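Local structure of mandelate racemase / muconate lactonizing enzyme, C-terminal domain protein (Pseudovibrio sp. JE062, 4JHM) at residues A[322-330]-A[340-348]; A[242-252]-A[266-276]. The protein is of unknown specific function but belongs to the mandelate racemase / muconate lactonizing enzyme family of the enolase superfamily, joining an N-terminal domain to a TIM-barrel-like domain. One frame throughout, in Å; residues are numbered along the deposited sequence.

Contact 1: residues A[322-330]-A[340-348]; sequences FFEQFYPYE and IRTDKEGYV
Q325 carries the main polar tie of this contact: its amide NE2 donates to the backbone oxygen of I340, with 2.8 Å between NE2 and O and an angle at the hydrogen of 148°. The amide can meet that oxygen because the Q325 chain bends at its second torsion (chi2 77°), which turns it across to the other segment. T342 runs alongside in the opposite sense, its OG1 3.5 Å from Q325 CG, while that hydroxyl is hydrogen-bonded to S136 OG.

Two aromatic rings receive aliphatic groups over a face. V348 CG2 sits 4.3 Å from the centroid of the F323 ring, a CH-pi contact, and V348 CG1 lies 3.7 Å from F323 CB. I340 CG2 reaches the far end of the same side chain, 4.1 Å from F323 CZ. On Y329, R341 CB makes the second CH-pi contact, 4.2 Å from the ring centroid, and Y327 CD1 covers the opposite face.

The charged groups gather around R341. Its guanidinium lies with one face over Y329 CD2, which is 3.3 Å from R341 NE; the two planes are 35° apart, so the overlap is tilted and partial. R341 NH2 forms a salt bridge with E333, and E330 OE1, 4.1 Å from R341 NH2 and well out of the guanidinium plane, probably adds attraction, with no N-H aimed at it.

A type I turn from D343 to G346 leads segment 340-348 into its strand; there D343 OD1 forms an Asx turn and accepts from the backbone N of E345 and Y347 through opposite faces of its carboxylate. Strand 323-326 runs parallel to strand 133-139, which strand 347-349 joins antiparallel, and helix 304-316 packs L311 against F323 and V348 and A308 against I340.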
loop_
_atom_site.group_PDB
_atom_site.type_symbol
_atom_site.label_atom_id
_atom_site.label_comp_id
_atom_site.label_asym_id
_atom_site.label_seq_id
_atom_site.Cartn_x
_atom_site.Cartn_y
_atom_site.Cartn_z
ATOM N N PHE A 322 -15.742 13.377 27.761
ATOM C CA PHE A 322 -16.780 13.038 28.738
ATOM C C PHE A 322 -16.375 12.022 29.805
ATOM O O PHE A 322 -15.407 11.279 29.663
ATOM C CB PHE A 322 -18.026 12.508 28.026
ATOM C CG PHE A 322 -18.624 13.469 27.042
ATOM C CD1 PHE A 322 -19.459 14.489 27.470
ATOM C CD2 PHE A 322 -18.365 13.340 25.685
ATOM C CE1 PHE A 322 -20.015 15.374 26.565
ATOM C CE2 PHE A 322 -18.920 14.221 24.773
ATOM C CZ PHE A 322 -19.745 15.240 25.216
ATOM N N PHE A 323 -17.157 12.013 30.877
ATOM C CA PHE A 323 -17.082 11.008 31.926
ATOM C C PHE A 323 -18.408 10.273 31.903
ATOM O O PHE A 323 -19.463 10.893 32.046
ATOM C CB PHE A 323 -16.876 11.670 33.290
ATOM C CG PHE A 323 -17.236 10.796 34.454
ATOM C CD1 PHE A 323 -18.525 10.788 34.958
ATOM C CD2 PHE A 323 -16.284 9.997 35.062
ATOM C CE1 PHE A 323 -18.861 9.990 36.041
ATOM C CE2 PHE A 323 -16.612 9.196 36.145
ATOM C CZ PHE A 323 -17.902 9.192 36.634
ATOM N N GLU A 324 -18.355 8.962 31.696
ATOM C CA GLU A 324 -19.563 8.155 31.637
ATOM C C GLU A 324 -20.208 8.088 33.021
ATOM O O GLU A 324 -19.612 7.588 33.973
ATOM C CB GLU A 324 -19.241 6.754 31.124
ATOM C CG GLU A 324 -20.446 5.835 31.018
ATOM C CD GLU A 324 -20.158 4.576 30.229
ATOM O OE1 GLU A 324 -21.117 4.003 29.675
ATOM O OE2 GLU A 324 -18.980 4.156 30.159
ATOM N N GLN A 325 -21.423 8.609 33.124
ATOM C CA GLN A 325 -22.158 8.594 34.380
ATOM C C GLN A 325 -23.474 7.860 34.201
ATOM O O GLN A 325 -24.411 8.385 33.592
ATOM C CB GLN A 325 -22.436 10.021 34.854
ATOM C CG GLN A 325 -23.268 10.097 36.125
ATOM C CD GLN A 325 -22.454 9.795 37.365
ATOM O OE1 GLN A 325 -22.520 8.696 37.919
ATOM N NE2 GLN A 325 -21.669 10.768 37.800
ATOM N N PHE A 326 -23.544 6.643 34.725
ATOM C CA PHE A 326 -24.791 5.902 34.698
ATOM C C PHE A 326 -25.793 6.568 35.636
ATOM O O PHE A 326 -25.465 6.915 36.771
ATOM C CB PHE A 326 -24.587 4.443 35.097
ATOM C CG PHE A 326 -25.842 3.631 35.022
ATOM C CD1 PHE A 326 -26.198 2.990 33.844
ATOM C CD2 PHE A 326 -26.684 3.534 36.116
ATOM C CE1 PHE A 326 -27.365 2.251 33.766
ATOM C CE2 PHE A 326 -27.852 2.797 36.046
ATOM C CZ PHE A 326 -28.193 2.155 34.868
ATOM N N TYR A 327 -27.015 6.740 35.147
ATOM C CA TYR A 327 -28.061 7.444 35.877
ATOM C C TYR A 327 -29.302 6.558 35.829
ATOM O O TYR A 327 -29.701 6.128 34.744
ATOM C CB TYR A 327 -28.308 8.806 35.211
ATOM C CG TYR A 327 -29.188 9.762 35.987
ATOM C CD1 TYR A 327 -28.866 10.138 37.286
ATOM C CD2 TYR A 327 -30.327 10.312 35.409
ATOM C CE1 TYR A 327 -29.665 11.014 37.994
ATOM C CE2 TYR A 327 -31.135 11.191 36.108
ATOM C CZ TYR A 327 -30.801 11.539 37.400
ATOM O OH TYR A 327 -31.599 12.415 38.101
ATOM N N PRO A 328 -29.910 6.254 36.994
ATOM C CA PRO A 328 -29.627 6.720 38.361
ATOM C C PRO A 328 -28.275 6.269 38.913
ATOM O O PRO A 328 -27.607 5.435 38.305
ATOM C CB PRO A 328 -30.754 6.092 39.196
ATOM C CG PRO A 328 -31.748 5.559 38.221
ATOM C CD PRO A 328 -30.984 5.248 36.979
ATOM N N TYR A 329 -27.892 6.817 40.066
ATOM C CA TYR A 329 -26.590 6.541 40.665
ATOM C C TYR A 329 -26.663 5.431 41.700
ATOM O O TYR A 329 -25.810 4.550 41.747
ATOM C CB TYR A 329 -26.045 7.778 41.382
ATOM C CG TYR A 329 -26.184 9.090 40.646
ATOM C CD1 TYR A 329 -25.550 9.297 39.429
ATOM C CD2 TYR A 329 -26.915 10.140 41.194
ATOM C CE1 TYR A 329 -25.662 10.504 38.765
ATOM C CE2 TYR A 329 -27.034 11.350 40.537
ATOM C CZ TYR A 329 -26.404 11.527 39.325
ATOM O OH TYR A 329 -26.512 12.724 38.660
ATOM N N GLU A 330 -27.691 5.502 42.538
ATOM C CA GLU A 330 -27.774 4.724 43.775
ATOM C C GLU A 330 -27.207 3.306 43.684
ATOM O O GLU A 330 -26.447 2.884 44.555
ATOM C CB GLU A 330 -29.225 4.671 44.264
ATOM C CG GLU A 330 -29.774 6.011 44.744
ATOM C CD GLU A 330 -30.193 6.939 43.612
ATOM O OE1 GLU A 330 -30.883 7.940 43.891
ATOM O OE2 GLU A 330 -29.839 6.673 42.444
ATOM N N ILE A 340 -19.831 10.407 43.450
ATOM C CA ILE A 340 -19.454 11.135 42.251
ATOM C C ILE A 340 -20.689 11.327 41.380
ATOM O O ILE A 340 -20.971 10.521 40.503
ATOM C CB ILE A 340 -18.355 10.396 41.463
ATOM C CG1 ILE A 340 -17.114 10.225 42.345
ATOM C CG2 ILE A 340 -18.007 11.165 40.197
ATOM C CD1 ILE A 340 -15.967 9.493 41.684
ATOM N N ARG A 341 -21.427 12.400 41.644
ATOM C CA ARG A 341 -22.638 12.701 40.898
ATOM C C ARG A 341 -22.401 13.850 39.929
ATOM O O ARG A 341 -21.319 14.432 39.894
ATOM C CB ARG A 341 -23.769 13.045 41.865
ATOM C CG ARG A 341 -23.927 12.022 42.978
ATOM C CD ARG A 341 -25.258 12.139 43.701
ATOM N NE ARG A 341 -25.714 10.830 44.159
ATOM C CZ ARG A 341 -26.878 10.602 44.756
ATOM N NH1 ARG A 341 -27.724 11.599 44.986
ATOM N NH2 ARG A 341 -27.197 9.369 45.125
ATOM N N THR A 342 -23.419 14.171 39.142
ATOM C CA THR A 342 -23.306 15.186 38.103
ATOM C C THR A 342 -24.032 16.455 38.541
ATOM O O THR A 342 -25.225 16.423 38.839
ATOM C CB THR A 342 -23.893 14.670 36.773
ATOM O OG1 THR A 342 -23.062 13.616 36.257
ATOM C CG2 THR A 342 -23.990 15.790 35.746
ATOM N N ASP A 343 -23.310 17.571 38.583
ATOM C CA ASP A 343 -23.879 18.818 39.091
ATOM C C ASP A 343 -24.857 19.438 38.087
ATOM O O ASP A 343 -25.110 18.875 37.017
ATOM C CB ASP A 343 -22.772 19.808 39.481
ATOM C CG ASP A 343 -22.133 20.482 38.282
ATOM O OD1 ASP A 343 -22.682 20.375 37.166
ATOM O OD2 ASP A 343 -21.079 21.129 38.459
ATOM N N LYS A 344 -25.401 20.598 38.441
ATOM C CA LYS A 344 -26.485 21.213 37.678
ATOM C C LYS A 344 -26.027 21.786 36.334
ATOM O O LYS A 344 -26.855 22.112 35.483
ATOM C CB LYS A 344 -27.147 22.312 38.511
ATOM C CG LYS A 344 -28.596 22.584 38.144
ATOM C CD LYS A 344 -29.512 21.473 38.636
ATOM C CE LYS A 344 -30.952 21.699 38.209
ATOM N NZ LYS A 344 -31.510 22.975 38.733
ATOM N N GLU A 345 -24.715 21.910 36.146
ATOM C CA GLU A 345 -24.157 22.465 34.913
ATOM C C GLU A 345 -23.728 21.382 33.924
ATOM O O GLU A 345 -23.400 21.682 32.777
ATOM C CB GLU A 345 -22.962 23.366 35.228
ATOM C CG GLU A 345 -23.319 24.620 36.010
ATOM C CD GLU A 345 -22.347 25.760 35.764
ATOM O OE1 GLU A 345 -22.699 26.917 36.072
ATOM O OE2 GLU A 345 -21.234 25.501 35.257
ATOM N N GLY A 346 -23.726 20.130 34.374
ATOM C CA GLY A 346 -23.377 18.997 33.522
ATOM C C GLY A 346 -21.975 18.473 33.778
ATOM O O GLY A 346 -21.464 17.636 33.017
ATOM N N TYR A 347 -21.357 18.957 34.855
ATOM C CA TYR A 347 -19.974 18.610 35.176
ATOM C C TYR A 347 -19.874 17.633 36.339
ATOM O O TYR A 347 -20.549 17.787 37.353
ATOM C CB TYR A 347 -19.171 19.870 35.519
ATOM C CG TYR A 347 -19.006 20.831 34.366
ATOM C CD1 TYR A 347 -17.964 20.691 33.458
ATOM C CD2 TYR A 347 -19.892 21.879 34.186
ATOM C CE1 TYR A 347 -17.814 21.570 32.401
ATOM C CE2 TYR A 347 -19.750 22.766 33.138
ATOM C CZ TYR A 347 -18.713 22.607 32.247
ATOM O OH TYR A 347 -18.585 23.496 31.205
ATOM N N VAL A 348 -19.023 16.624 36.178
ATOM C CA VAL A 348 -18.639 15.757 37.282
ATOM C C VAL A 348 -17.328 16.281 37.860
ATOM O O VAL A 348 -16.430 16.679 37.110
ATOM C CB VAL A 348 -18.441 14.306 36.819
ATOM C CG1 VAL A 348 -17.168 14.180 36.001
ATOM C CG2 VAL A 348 -18.386 13.372 38.013
#

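Contact 2: residues A[242-252]-A[266-276]; sequences LEISSHGNCLL and WSDVRQDATVC
S245 OG is gripped by two side chains of segment 266-276. R270 NH2 donates to it over 3.0 Å between NH2 and OG, from a guanidinium whose plane the oxygen leaves by 25°; R270 NE adds a weak bond to the same OG. The hydroxyl in turn donates to D268 OD1. A bend at the third torsion of R270 (chi3 -45°) folds the guanidinium back beside the serine, and E222 is a long, weak ionic partner of NH2.

S267 bonds to the I244 backbone twice, once through its hydroxyl and once through its own N. I244 N donates to S267 OG at 3.0 Å with an almost straight angle of 175°, and S267 N returns a bond to I244 O, also 3.0 Å, lying in the carbonyl plane.

Apolar packing follows, around W266 and around V275. L251 CD1 lies 3.8 Å from W266 CZ2, and S246 CB rests 3.6 Å above the plane of the W266 ring, toward its rim. Farther on, L252 CD1 meets V275 CG1 at 3.5 Å, the two side chains crossing at about a right angle.

In the barrel, strand 243-245 runs parallel to strand 220-222, while V269 and Q271 bond through their backbones to N295 and Q299, consistent with segment 266-276 continuing the barrel wall, as in TIM barrels. Helices 254-262 and 279-291 pack against V269 and Q271, and W98 of the second subunit touches V275.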
loop_
_atom_site.group_PDB
_atom_site.type_symbol
_atom_site.label_atom_id
_atom_site.label_comp_id
_atom_site.label_asym_id
_atom_site.label_seq_id
_atom_site.Cartn_x
_atom_site.Cartn_y
_atom_site.Cartn_z
ATOM N N LEU A 242 -18.874 10.633 11.341
ATOM C CA LEU A 242 -19.365 10.302 12.666
ATOM C C LEU A 242 -18.273 9.610 13.475
ATOM O O LEU A 242 -17.602 8.704 12.978
ATOM C CB LEU A 242 -20.574 9.375 12.532
ATOM C CG LEU A 242 -21.268 8.925 13.813
ATOM C CD1 LEU A 242 -22.045 10.083 14.414
ATOM C CD2 LEU A 242 -22.184 7.746 13.522
ATOM N N GLU A 243 -18.099 10.032 14.724
ATOM C CA GLU A 243 -17.156 9.372 15.624
ATOM C C GLU A 243 -17.558 7.908 15.820
ATOM O O GLU A 243 -18.682 7.619 16.233
ATOM C CB GLU A 243 -17.114 10.103 16.972
ATOM C CG GLU A 243 -16.127 9.538 17.991
ATOM C CD GLU A 243 -15.997 10.415 19.229
ATOM O OE1 GLU A 243 -16.628 11.494 19.261
ATOM O OE2 GLU A 243 -15.266 10.027 20.170
ATOM N N ILE A 244 -16.646 6.990 15.506
ATOM C CA ILE A 244 -16.893 5.560 15.683
ATOM C C ILE A 244 -15.998 5.020 16.790
ATOM O O ILE A 244 -14.773 5.114 16.699
ATOM C CB ILE A 244 -16.609 4.778 14.390
ATOM C CG1 ILE A 244 -17.399 5.373 13.221
ATOM C CG2 ILE A 244 -16.942 3.307 14.567
ATOM C CD1 ILE A 244 -18.889 5.462 13.458
ATOM N N SER A 245 -16.607 4.453 17.830
ATOM C CA SER A 245 -15.860 4.018 19.004
ATOM C C SER A 245 -15.971 2.512 19.220
ATOM O O SER A 245 -16.938 1.894 18.794
ATOM C CB SER A 245 -16.363 4.756 20.238
ATOM O OG SER A 245 -15.344 4.854 21.217
ATOM N N SER A 246 -14.976 1.924 19.881
ATOM C CA SER A 246 -14.977 0.481 20.135
ATOM C C SER A 246 -15.882 0.144 21.312
ATOM O O SER A 246 -16.427 1.036 21.959
ATOM C CB SER A 246 -13.557 -0.031 20.414
ATOM O OG SER A 246 -13.099 0.362 21.701
ATOM N N HIS A 247 -16.040 -1.148 21.581
ATOM C CA HIS A 247 -16.808 -1.611 22.729
ATOM C C HIS A 247 -16.008 -1.378 24.008
ATOM O O HIS A 247 -16.577 -1.246 25.089
ATOM C CB HIS A 247 -17.155 -3.092 22.569
ATOM C CG HIS A 247 -17.787 -3.701 23.781
ATOM N ND1 HIS A 247 -19.149 -3.735 23.973
ATOM C CD2 HIS A 247 -17.240 -4.307 24.862
ATOM C CE1 HIS A 247 -19.416 -4.329 25.121
ATOM N NE2 HIS A 247 -18.275 -4.686 25.682
ATOM N N GLY A 248 -14.685 -1.349 23.872
ATOM C CA GLY A 248 -13.801 -0.912 24.945
ATOM C C GLY A 248 -13.355 -1.993 25.907
ATOM O O GLY A 248 -12.668 -1.706 26.894
ATOM N N ASN A 249 -13.740 -3.234 25.628
ATOM C CA ASN A 249 -13.433 -4.347 26.526
ATOM C C ASN A 249 -12.857 -5.555 25.803
ATOM O O ASN A 249 -12.796 -6.647 26.364
ATOM C CB ASN A 249 -14.691 -4.778 27.279
ATOM C CG ASN A 249 -15.272 -3.667 28.121
ATOM O OD1 ASN A 249 -14.707 -3.285 29.146
ATOM N ND2 ASN A 249 -16.409 -3.139 27.693
ATOM N N CYS A 250 -12.428 -5.363 24.565
ATOM C CA CYS A 250 -11.913 -6.466 23.781
ATOM C C CYS A 250 -10.441 -6.264 23.422
ATOM O O CYS A 250 -9.607 -7.116 23.726
ATOM C CB CYS A 250 -12.777 -6.651 22.543
ATOM S SG CYS A 250 -14.525 -6.880 22.942
ATOM N N LEU A 251 -10.124 -5.138 22.788
ATOM C CA LEU A 251 -8.738 -4.802 22.457
ATOM C C LEU A 251 -8.122 -3.946 23.563
ATOM O O LEU A 251 -8.424 -2.758 23.672
ATOM C CB LEU A 251 -8.679 -4.056 21.122
ATOM C CG LEU A 251 -9.373 -4.744 19.939
ATOM C CD1 LEU A 251 -8.936 -4.131 18.616
ATOM C CD2 LEU A 251 -9.078 -6.232 19.938
ATOM N N LEU A 252 -7.249 -4.553 24.366
ATOM C CA LEU A 252 -6.795 -3.952 25.619
ATOM C C LEU A 252 -5.298 -3.614 25.691
ATOM O O LEU A 252 -4.862 -2.887 26.592
ATOM C CB LEU A 252 -7.132 -4.886 26.783
ATOM C CG LEU A 252 -8.526 -5.515 26.820
ATOM C CD1 LEU A 252 -8.757 -6.181 28.169
ATOM C CD2 LEU A 252 -9.613 -4.488 26.544
ATOM N N TRP A 266 -10.534 3.348 14.404
ATOM C CA TRP A 266 -11.272 4.119 15.399
ATOM C C TRP A 266 -11.167 5.624 15.202
ATOM O O TRP A 266 -10.154 6.130 14.721
ATOM C CB TRP A 266 -10.728 3.817 16.788
ATOM C CG TRP A 266 -10.753 2.380 17.196
ATOM C CD1 TRP A 266 -11.573 1.401 16.725
ATOM C CD2 TRP A 266 -9.945 1.774 18.209
ATOM N NE1 TRP A 266 -11.309 0.214 17.367
ATOM C CE2 TRP A 266 -10.314 0.420 18.285
ATOM C CE3 TRP A 266 -8.937 2.245 19.052
ATOM C CZ2 TRP A 266 -9.713 -0.465 19.170
ATOM C CZ3 TRP A 266 -8.341 1.364 19.926
ATOM C CH2 TRP A 266 -8.732 0.026 19.980
ATOM N N SER A 267 -12.207 6.339 15.620
ATOM C CA SER A 267 -12.172 7.805 15.700
ATOM C C SER A 267 -11.711 8.260 17.087
ATOM O O SER A 267 -11.357 9.422 17.289
ATOM C CB SER A 267 -13.554 8.378 15.422
ATOM O OG SER A 267 -14.107 7.819 14.251
ATOM N N ASP A 268 -11.735 7.339 18.043
ATOM C CA ASP A 268 -11.202 7.580 19.381
ATOM C C ASP A 268 -10.661 6.267 19.913
ATOM O O ASP A 268 -10.544 5.291 19.170
ATOM C CB ASP A 268 -12.284 8.128 20.318
ATOM C CG ASP A 268 -13.479 7.191 20.465
ATOM O OD1 ASP A 268 -13.300 5.952 20.418
ATOM O OD2 ASP A 268 -14.608 7.703 20.636
ATOM N N VAL A 269 -10.315 6.232 21.192
ATOM C CA VAL A 269 -10.016 4.960 21.831
ATOM C C VAL A 269 -10.791 4.896 23.127
ATOM O O VAL A 269 -10.950 5.900 23.817
ATOM C CB VAL A 269 -8.502 4.723 22.032
ATOM C CG1 VAL A 269 -7.711 5.976 21.713
ATOM C CG2 VAL A 269 -8.202 4.211 23.437
ATOM N N ARG A 270 -11.302 3.713 23.434
ATOM C CA ARG A 270 -12.161 3.536 24.585
ATOM C C ARG A 270 -11.608 2.420 25.442
ATOM O O ARG A 270 -11.568 1.267 25.027
ATOM C CB ARG A 270 -13.583 3.217 24.139
ATOM C CG ARG A 270 -14.484 2.700 25.251
ATOM C CD ARG A 270 -15.878 2.426 24.715
ATOM N NE ARG A 270 -16.298 3.534 23.865
ATOM C CZ ARG A 270 -16.755 4.689 24.327
ATOM N NH1 ARG A 270 -16.874 4.879 25.634
ATOM N NH2 ARG A 270 -17.094 5.655 23.484
ATOM N N GLN A 271 -11.167 2.783 26.637
ATOM C CA GLN A 271 -10.602 1.830 27.564
ATOM C C GLN A 271 -11.187 2.078 28.929
ATOM O O GLN A 271 -11.747 3.138 29.195
ATOM C CB GLN A 271 -9.092 1.990 27.646
ATOM C CG GLN A 271 -8.360 1.679 26.359
ATOM C CD GLN A 271 -8.184 0.197 26.142
ATOM O OE1 GLN A 271 -9.145 -0.515 25.863
ATOM N NE2 GLN A 271 -6.946 -0.278 26.266
ATOM N N ASP A 272 -11.042 1.082 29.790
ATOM C CA ASP A 272 -11.467 1.170 31.168
ATOM C C ASP A 272 -10.250 0.795 31.993
ATOM O O ASP A 272 -9.598 -0.214 31.727
ATOM C CB ASP A 272 -12.624 0.200 31.413
ATOM C CG ASP A 272 -13.252 0.363 32.780
ATOM O OD1 ASP A 272 -12.636 1.000 33.659
ATOM O OD2 ASP A 272 -14.370 -0.157 32.974
ATOM N N ALA A 273 -9.926 1.622 32.977
ATOM C CA ALA A 273 -8.766 1.378 33.810
ATOM C C ALA A 273 -8.911 0.051 34.542
ATOM O O ALA A 273 -7.923 -0.626 34.808
ATOM C CB ALA A 273 -8.586 2.516 34.801
ATOM N N THR A 274 -10.149 -0.322 34.854
ATOM C CA THR A 274 -10.425 -1.538 35.611
ATOM C C THR A 274 -10.463 -2.777 34.724
ATOM O O THR A 274 -10.872 -3.852 35.172
ATOM C CB THR A 274 -11.783 -1.446 36.324
ATOM O OG1 THR A 274 -12.827 -1.376 35.348
ATOM C CG2 THR A 274 -11.838 -0.221 37.213
ATOM N N VAL A 275 -10.049 -2.628 33.466
ATOM C CA VAL A 275 -10.057 -3.741 32.522
ATOM C C VAL A 275 -8.712 -3.916 31.824
ATOM O O VAL A 275 -8.220 -5.039 31.697
ATOM C CB VAL A 275 -11.153 -3.567 31.452
ATOM C CG1 VAL A 275 -10.943 -4.546 30.308
ATOM C CG2 VAL A 275 -12.532 -3.765 32.053
ATOM N N CYS A 276 -8.112 -2.817 31.375
ATOM C CA CYS A 276 -6.911 -2.898 30.536
ATOM C C CYS A 276 -5.603 -3.035 31.318
ATOM O O CYS A 276 -4.529 -3.047 30.726
ATOM C CB CYS A 276 -6.831 -1.697 29.590
ATOM S SG CYS A 276 -6.595 -0.095 30.391
#

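Both contacts are largely buried parts of one barrel domain and reach the same sheet, yet their centres stand about 20 Å apart and their nearest atoms about 5 Å, without touching. Contact 2 is the more extensive, burying 844 Å² against 395 Å². It joins consecutive parts of the wall, linked through helix 254-262, and combines a backbone bond and a hydroxyl bond between I244 and S267 with a serine-centred polar cluster. Contact 1 joins segments whose strands both pair with 133-139, not with each other; the 323-326 pairing probably closes the barrel. Side chains bridge it, through one amide bond and the faces of F323 and Y329. The exposed E330 takes part, and no other subunit touches it, whereas contact 2 meets one.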